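Side-chain contacts in exodeoxyribonuclease III (PDB 2VOA), which probably incises DNA at abasic sites as a magnesium- or manganese-dependent AP endonuclease of the exonuclease III family: residues Lys116-Tyr119 with Lys120-Trp123; Glu125-Tyr128 with His129-Gln132. The protein carries 1 engineered substitution. One frame throughout, in Å; residues are numbered along the deposited sequence.

Interaction 1: Lys116-Tyr119 with Lys120-Trp123; sequences KYQY and KLQW
Tyr117 and Leu121 meet because the tyrosine CG stands anti to the backbone N (chi1 -171°), leaning its ring toward the following turn, while the leucine CG lies beside its own N (chi1 -61°) and swings back over that ring. This is i to i+4 packing on an amphipathic helix, the crossover of the beta-alpha-beta unit in the DNase I-like fold. Leu121 CG sits over one ring face, 4.1 Å above the plane and offset toward the rim, and Leu121 CD1 reaches Tyr117 CE2 at 3.7 Å. A flat phenol suits the place: its carbons pack against leucine, while OH of this buried residue is bonded to His169 ND1 and Ala172 N. With an alanine here, Leu121 would probably lose the ring it packs on, and His169 and Ala172 the hydroxyl they share. Lys120, fully extended, passes its aliphatic CD beside Tyr117 CD1 at 4.1 Å; the ammonium of this buried lysine is satisfied by the carbonyl oxygens of Asn148, Gln108 and Val166, Asn148 being a predicted magnesium ligand. Lys116 points its NZ out of the helix to the bound DNA, where a phosphate is its salt-bridge partner. Elsewhere round the helix, Tyr119 and Trp123 meet obliquely, with the phenol and the pyrrole part of the indole inclined at 57°. Tyr119 CE2 approaches Trp123 CD1 to 3.7 Å, and the hydroxyl and indole N-H converge on Asp87 OD2. The exposed glutamines Gln118 and Gln122 suit a polar surface, where their amides are joined through solvent: one water donates to both Gln118 OE1, at 2.8 Å, and Gln122 OE1, at 2.9 Å.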
ATOM      1  N   LYS A 116       1.470  31.392   1.960  1.00 28.90           N
ATOM      2  CA  LYS A 116       2.452  30.352   2.289  1.00 29.29           C
ATOM      3  C   LYS A 116       3.839  30.723   1.790  1.00 28.32           C
ATOM      4  O   LYS A 116       4.817  30.417   2.454  1.00 28.49           O
ATOM      5  CB  LYS A 116       2.066  28.998   1.709  1.00 30.32           C
ATOM      6  CG  LYS A 116       0.718  28.450   2.189  1.00 34.05           C
ATOM      7  CD  LYS A 116       0.641  26.969   1.799  1.00 37.57           C
ATOM      8  CE  LYS A 116      -0.633  26.297   2.283  1.00 42.07           C
ATOM      9  NZ  LYS A 116      -0.469  24.808   2.204  1.00 44.12           N
ATOM     10  N   TYR A 117       3.914  31.401   0.636  1.00 27.65           N
ATOM     11  CA  TYR A 117       5.234  31.836   0.126  1.00 27.37           C
ATOM     12  C   TYR A 117       5.828  32.915   1.018  1.00 26.57           C
ATOM     13  O   TYR A 117       7.005  32.857   1.340  1.00 26.33           O
ATOM     14  CB  TYR A 117       5.186  32.283  -1.331  1.00 27.44           C
ATOM     15  CG  TYR A 117       6.576  32.522  -1.919  1.00 25.99           C
ATOM     16  CD1 TYR A 117       7.486  31.456  -2.060  1.00 26.70           C
ATOM     17  CD2 TYR A 117       6.957  33.793  -2.355  1.00 28.30           C
ATOM     18  CE1 TYR A 117       8.763  31.653  -2.602  1.00 26.97           C
ATOM     19  CE2 TYR A 117       8.249  34.018  -2.912  1.00 27.78           C
ATOM     20  CZ  TYR A 117       9.120  32.947  -3.034  1.00 29.63           C
ATOM     21  OH  TYR A 117      10.364  33.148  -3.564  1.00 28.14           O
ATOM     22  N   GLN A 118       4.999  33.861   1.463  1.00 25.94           N
ATOM     23  CA  GLN A 118       5.501  34.891   2.390  1.00 26.04           C
ATOM     24  C   GLN A 118       5.953  34.222   3.691  1.00 26.39           C
ATOM     25  O   GLN A 118       6.970  34.603   4.288  1.00 26.36           O
ATOM     26  CB  GLN A 118       4.433  35.948   2.656  1.00 26.09           C
ATOM     27  CG  GLN A 118       4.111  36.800   1.402  1.00 25.19           C
ATOM     28  CD  GLN A 118       5.372  37.379   0.768  1.00 28.51           C
ATOM     29  OE1 GLN A 118       6.163  38.051   1.439  1.00 27.03           O
ATOM     30  NE2 GLN A 118       5.575  37.101  -0.518  1.00 28.10           N
ATOM     31  N   TYR A 119       5.202  33.218   4.129  1.00 26.23           N
ATOM     32  CA  TYR A 119       5.598  32.467   5.333  1.00 27.21           C
ATOM     33  C   TYR A 119       6.954  31.755   5.155  1.00 27.07           C
ATOM     34  O   TYR A 119       7.803  31.794   6.054  1.00 27.09           O
ATOM     35  CB  TYR A 119       4.491  31.483   5.775  1.00 28.78           C
ATOM     36  CG  TYR A 119       4.826  30.894   7.123  1.00 29.27           C
ATOM     37  CD1 TYR A 119       4.706  31.675   8.287  1.00 30.98           C
ATOM     38  CD2 TYR A 119       5.327  29.609   7.231  1.00 28.16           C
ATOM     39  CE1 TYR A 119       5.041  31.157   9.534  1.00 31.56           C
ATOM     40  CE2 TYR A 119       5.665  29.065   8.479  1.00 28.12           C
ATOM     41  CZ  TYR A 119       5.530  29.856   9.611  1.00 30.35           C
ATOM     42  OH  TYR A 119       5.863  29.342  10.831  1.00 33.02           O
ATOM     43  N   LYS A 120       7.178  31.177   3.975  1.00 26.54           N
ATOM     44  CA  LYS A 120       8.473  30.561   3.635  1.00 26.06           C
ATOM     45  C   LYS A 120       9.612  31.594   3.736  1.00 26.17           C
ATOM     46  O   LYS A 120      10.675  31.328   4.327  1.00 26.25           O
ATOM     47  CB  LYS A 120       8.417  29.966   2.222  1.00 26.15           C
ATOM     48  CG  LYS A 120       9.762  29.351   1.742  1.00 25.52           C
ATOM     49  CD  LYS A 120       9.578  28.831   0.328  1.00 26.80           C
ATOM     50  CE  LYS A 120      10.762  27.999  -0.093  1.00 26.96           C
ATOM     51  NZ  LYS A 120      10.472  27.242  -1.355  1.00 28.45           N
ATOM     52  N   LEU A 121       9.403  32.765   3.153  1.00 26.35           N
ATOM     53  CA  LEU A 121      10.442  33.818   3.177  1.00 25.98           C
ATOM     54  C   LEU A 121      10.714  34.238   4.612  1.00 26.41           C
ATOM     55  O   LEU A 121      11.859  34.357   5.025  1.00 27.37           O
ATOM     56  CB  LEU A 121      10.066  35.016   2.295  1.00 26.42           C
ATOM     57  CG  LEU A 121       9.876  34.714   0.789  1.00 25.30           C
ATOM     58  CD1 LEU A 121       9.427  35.993   0.018  1.00 24.36           C
ATOM     59  CD2 LEU A 121      11.154  34.088   0.197  1.00 27.96           C
ATOM     60  N   GLN A 122       9.648  34.445   5.375  1.00 26.42           N
ATOM     61  CA  GLN A 122       9.800  34.799   6.778  1.00 27.00           C
ATOM     62  C   GLN A 122      10.548  33.710   7.562  1.00 26.81           C
ATOM     63  O   GLN A 122      11.338  34.022   8.455  1.00 27.15           O
ATOM     64  CB  GLN A 122       8.421  35.103   7.375  1.00 26.70           C
ATOM     65  CG  GLN A 122       7.828  36.384   6.810  1.00 27.95           C
ATOM     66  CD  GLN A 122       6.324  36.499   7.027  1.00 31.32           C
ATOM     67  OE1 GLN A 122       5.653  37.300   6.367  1.00 33.76           O
ATOM     68  NE2 GLN A 122       5.789  35.704   7.941  1.00 30.02           N
ATOM     69  N   TRP A 123      10.300  32.433   7.229  1.00 26.90           N
ATOM     70  CA  TRP A 123      10.926  31.280   7.907  1.00 27.64           C
ATOM     71  C   TRP A 123      12.427  31.278   7.647  1.00 28.57           C
ATOM     72  O   TRP A 123      13.226  31.121   8.572  1.00 28.36           O
ATOM     73  CB  TRP A 123      10.338  29.971   7.389  1.00 28.46           C
ATOM     74  CG  TRP A 123      10.275  28.852   8.418  1.00 29.47           C
ATOM     75  CD1 TRP A 123       9.258  28.627   9.305  1.00 28.68           C
ATOM     76  CD2 TRP A 123      11.261  27.831   8.670  1.00 28.20           C
ATOM     77  NE1 TRP A 123       9.535  27.524  10.081  1.00 29.34           N
ATOM     78  CE2 TRP A 123      10.753  27.009   9.716  1.00 28.37           C
ATOM     79  CE3 TRP A 123      12.516  27.520   8.109  1.00 29.63           C
ATOM     80  CZ2 TRP A 123      11.461  25.890  10.219  1.00 30.86           C
ATOM     81  CZ3 TRP A 123      13.215  26.403   8.600  1.00 28.42           C
ATOM     82  CH2 TRP A 123      12.686  25.605   9.645  1.00 29.26           C
TER
HETATM   83  O   HOH W   1       6.809  38.740   4.113  1.00 33.07           O

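Interaction 2: Glu125-Tyr128 with His129-Gln132; sequences ERLY and HYLQ
Set almost perpendicular, with planes at 85°, the Tyr128 and His129 rings form an edge-to-face pair on the helix that links parallel strands 99-105 and 141-144 of the DNase I-like fold. The edge of the phenol is directed at the imidazole, with Tyr128 CD1 placed 3.6 Å above the plane of the His129 ring, over its centre. A second group fixes the imidazole from its rim. Glu125, one turn earlier, bends at chi2 (72°) and brings OE1 to His129 NE2, a hydrogen bond of 2.8 Å donated by the ring nitrogen. The oxygen lies close to the imidazole plane, yet the N-H meets the carboxylate from well above its plane, 62° out of it. Face contact and edge bond together should limit rotation of the histidine. Glutamate suits the place because each oxygen has a cationic or donor partner: OE2 makes a salt bridge to Lys178, whose ammonium also lies in a cation-pi contact with the Tyr128 ring. The carboxylate would tend to favour a protonated histidine, while the lysine would partly offset that effect. Away from this polar surface the helix turns to leucines. Leu127 CG packs on Leu131 CD1 at 3.8 Å, an i to i+4 pair whose branched chains touch both Trp143 of strand 141-144 and Ile179 of helix 170-180. Tyr130 joins the buried side, its CD2 lying 4.1 Å from Leu127 CD1, and carries its hydroxyl on to Arg93. The extended Gln132 crosses the Tyr128 ring obliquely, its OE1 coming to 3.8 Å from Tyr128 CE1.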
ATOM      1  N   GLU A 125      14.200  33.913   6.897  1.00 27.53           N
ATOM      2  CA  GLU A 125      14.768  35.049   7.623  1.00 28.15           C
ATOM      3  C   GLU A 125      14.937  34.692   9.118  1.00 27.90           C
ATOM      4  O   GLU A 125      15.961  34.990   9.747  1.00 26.83           O
ATOM      5  CB  GLU A 125      13.883  36.291   7.462  1.00 28.46           C
ATOM      6  CG  GLU A 125      14.271  37.488   8.346  1.00 27.96           C
ATOM      7  CD  GLU A 125      15.561  38.191   7.918  1.00 32.87           C
ATOM      8  OE1 GLU A 125      15.938  39.194   8.589  1.00 32.28           O
ATOM      9  OE2 GLU A 125      16.185  37.781   6.901  1.00 32.59           O
ATOM     10  N   ARG A 126      13.922  34.058   9.688  1.00 27.22           N
ATOM     11  CA  ARG A 126      14.012  33.617  11.085  1.00 28.23           C
ATOM     12  C   ARG A 126      15.150  32.619  11.256  1.00 28.43           C
ATOM     13  O   ARG A 126      15.908  32.713  12.225  1.00 28.97           O
ATOM     14  CB  ARG A 126      12.679  33.034  11.554  1.00 27.95           C
ATOM     15  CG  ARG A 126      11.573  34.083  11.682  1.00 28.60           C
ATOM     16  CD  ARG A 126      10.479  33.568  12.599  1.00 31.88           C
ATOM     17  NE  ARG A 126       9.683  32.496  12.004  1.00 32.76           N
ATOM     18  CZ  ARG A 126       9.106  31.521  12.708  1.00 31.80           C
ATOM     19  NH1 ARG A 126       9.264  31.472  14.023  1.00 33.32           N
ATOM     20  NH2 ARG A 126       8.383  30.594  12.107  1.00 31.92           N
ATOM     21  N   LEU A 127      15.297  31.712  10.288  1.00 27.68           N
ATOM     22  CA  LEU A 127      16.336  30.679  10.357  1.00 28.49           C
ATOM     23  C   LEU A 127      17.711  31.331  10.310  1.00 28.26           C
ATOM     24  O   LEU A 127      18.635  30.911  11.018  1.00 28.70           O
ATOM     25  CB  LEU A 127      16.171  29.675   9.210  1.00 28.56           C
ATOM     26  CG  LEU A 127      17.172  28.522   9.239  1.00 28.80           C
ATOM     27  CD1 LEU A 127      17.067  27.768  10.555  1.00 29.06           C
ATOM     28  CD2 LEU A 127      16.891  27.575   8.081  1.00 30.65           C
ATOM     29  N   TYR A 128      17.857  32.356   9.477  1.00 28.25           N
ATOM     30  CA  TYR A 128      19.098  33.143   9.457  1.00 27.58           C
ATOM     31  C   TYR A 128      19.498  33.641  10.854  1.00 28.16           C
ATOM     32  O   TYR A 128      20.610  33.393  11.324  1.00 27.77           O
ATOM     33  CB  TYR A 128      18.953  34.344   8.488  1.00 28.52           C
ATOM     34  CG  TYR A 128      20.144  35.289   8.533  1.00 28.07           C
ATOM     35  CD1 TYR A 128      20.117  36.440   9.328  1.00 31.27           C
ATOM     36  CD2 TYR A 128      21.305  35.012   7.798  1.00 30.19           C
ATOM     37  CE1 TYR A 128      21.218  37.306   9.372  1.00 29.46           C
ATOM     38  CE2 TYR A 128      22.414  35.868   7.837  1.00 30.34           C
ATOM     39  CZ  TYR A 128      22.356  37.007   8.639  1.00 30.33           C
ATOM     40  OH  TYR A 128      23.423  37.872   8.701  1.00 32.04           O
ATOM     41  N   HIS A 129      18.573  34.313  11.530  1.00 28.04           N
ATOM     42  CA  HIS A 129      18.883  34.879  12.842  1.00 28.90           C
ATOM     43  C   HIS A 129      19.122  33.787  13.882  1.00 29.74           C
ATOM     44  O   HIS A 129      20.012  33.917  14.736  1.00 30.14           O
ATOM     45  CB  HIS A 129      17.808  35.887  13.230  1.00 29.40           C
ATOM     46  CG  HIS A 129      17.830  37.102  12.360  1.00 30.88           C
ATOM     47  ND1 HIS A 129      18.879  38.000  12.379  1.00 32.16           N
ATOM     48  CD2 HIS A 129      16.969  37.545  11.413  1.00 31.90           C
ATOM     49  CE1 HIS A 129      18.646  38.962  11.500  1.00 33.52           C
ATOM     50  NE2 HIS A 129      17.500  38.706  10.895  1.00 34.05           N
ATOM     51  N   TYR A 130      18.373  32.695  13.757  1.00 29.39           N
ATOM     52  CA  TYR A 130      18.508  31.551  14.663  1.00 29.60           C
ATOM     53  C   TYR A 130      19.906  30.927  14.575  1.00 29.47           C
ATOM     54  O   TYR A 130      20.570  30.705  15.608  1.00 29.55           O
ATOM     55  CB  TYR A 130      17.386  30.539  14.405  1.00 31.31           C
ATOM     56  CG  TYR A 130      17.529  29.220  15.143  1.00 32.41           C
ATOM     57  CD1 TYR A 130      17.151  29.083  16.479  1.00 35.71           C
ATOM     58  CD2 TYR A 130      18.046  28.100  14.485  1.00 34.07           C
ATOM     59  CE1 TYR A 130      17.287  27.834  17.148  1.00 34.23           C
ATOM     60  CE2 TYR A 130      18.190  26.876  15.141  1.00 34.41           C
ATOM     61  CZ  TYR A 130      17.797  26.751  16.452  1.00 35.13           C
ATOM     62  OH  TYR A 130      17.945  25.529  17.092  1.00 37.16           O
ATOM     63  N   LEU A 131      20.367  30.674  13.351  1.00 28.57           N
ATOM     64  CA  LEU A 131      21.694  30.075  13.140  1.00 28.72           C
ATOM     65  C   LEU A 131      22.829  31.051  13.422  1.00 29.08           C
ATOM     66  O   LEU A 131      23.846  30.662  13.982  1.00 29.58           O
ATOM     67  CB  LEU A 131      21.807  29.528  11.730  1.00 28.70           C
ATOM     68  CG  LEU A 131      20.806  28.392  11.468  1.00 29.63           C
ATOM     69  CD1 LEU A 131      20.822  28.077   9.977  1.00 31.27           C
ATOM     70  CD2 LEU A 131      21.060  27.142  12.330  1.00 30.90           C
ATOM     71  N   GLN A 132      22.656  32.318  13.049  1.00 28.85           N
ATOM     72  CA  GLN A 132      23.643  33.350  13.388  1.00 29.89           C
ATOM     73  C   GLN A 132      23.874  33.413  14.906  1.00 30.19           C
ATOM     74  O   GLN A 132      25.010  33.608  15.373  1.00 30.83           O
ATOM     75  CB  GLN A 132      23.169  34.715  12.877  1.00 30.73           C
ATOM     76  CG  GLN A 132      24.167  35.830  13.076  1.00 32.29           C
ATOM     77  CD  GLN A 132      23.643  37.153  12.574  1.00 36.46           C
ATOM     78  OE1 GLN A 132      22.509  37.556  12.884  1.00 38.00           O
ATOM     79  NE2 GLN A 132      24.474  37.861  11.817  1.00 39.54           N
TER

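From the N terminus, strand 99-105 leads into helix 115-134, which carries both interactions before the chain re-enters the same sheet as strand 141-144, parallel to 99-105. Neither contact closes a loop: each joins successive turns of this one helix. Interaction 1 is complete before interaction 2 begins, so the two lie in series, neither enclosing nor crossing the other, with centres about 13 Å apart. Interaction 1 occupies the end beside the bound DNA and the predicted metal site; interaction 2, farther away, packs the helix on strand 141-144. Helix 170-180 is touched by side chains of both, and the loop holding Pro85 and Asp87 borders both as well. They meet where Tyr119 OH packs 3.1 Å from Arg126 NH2.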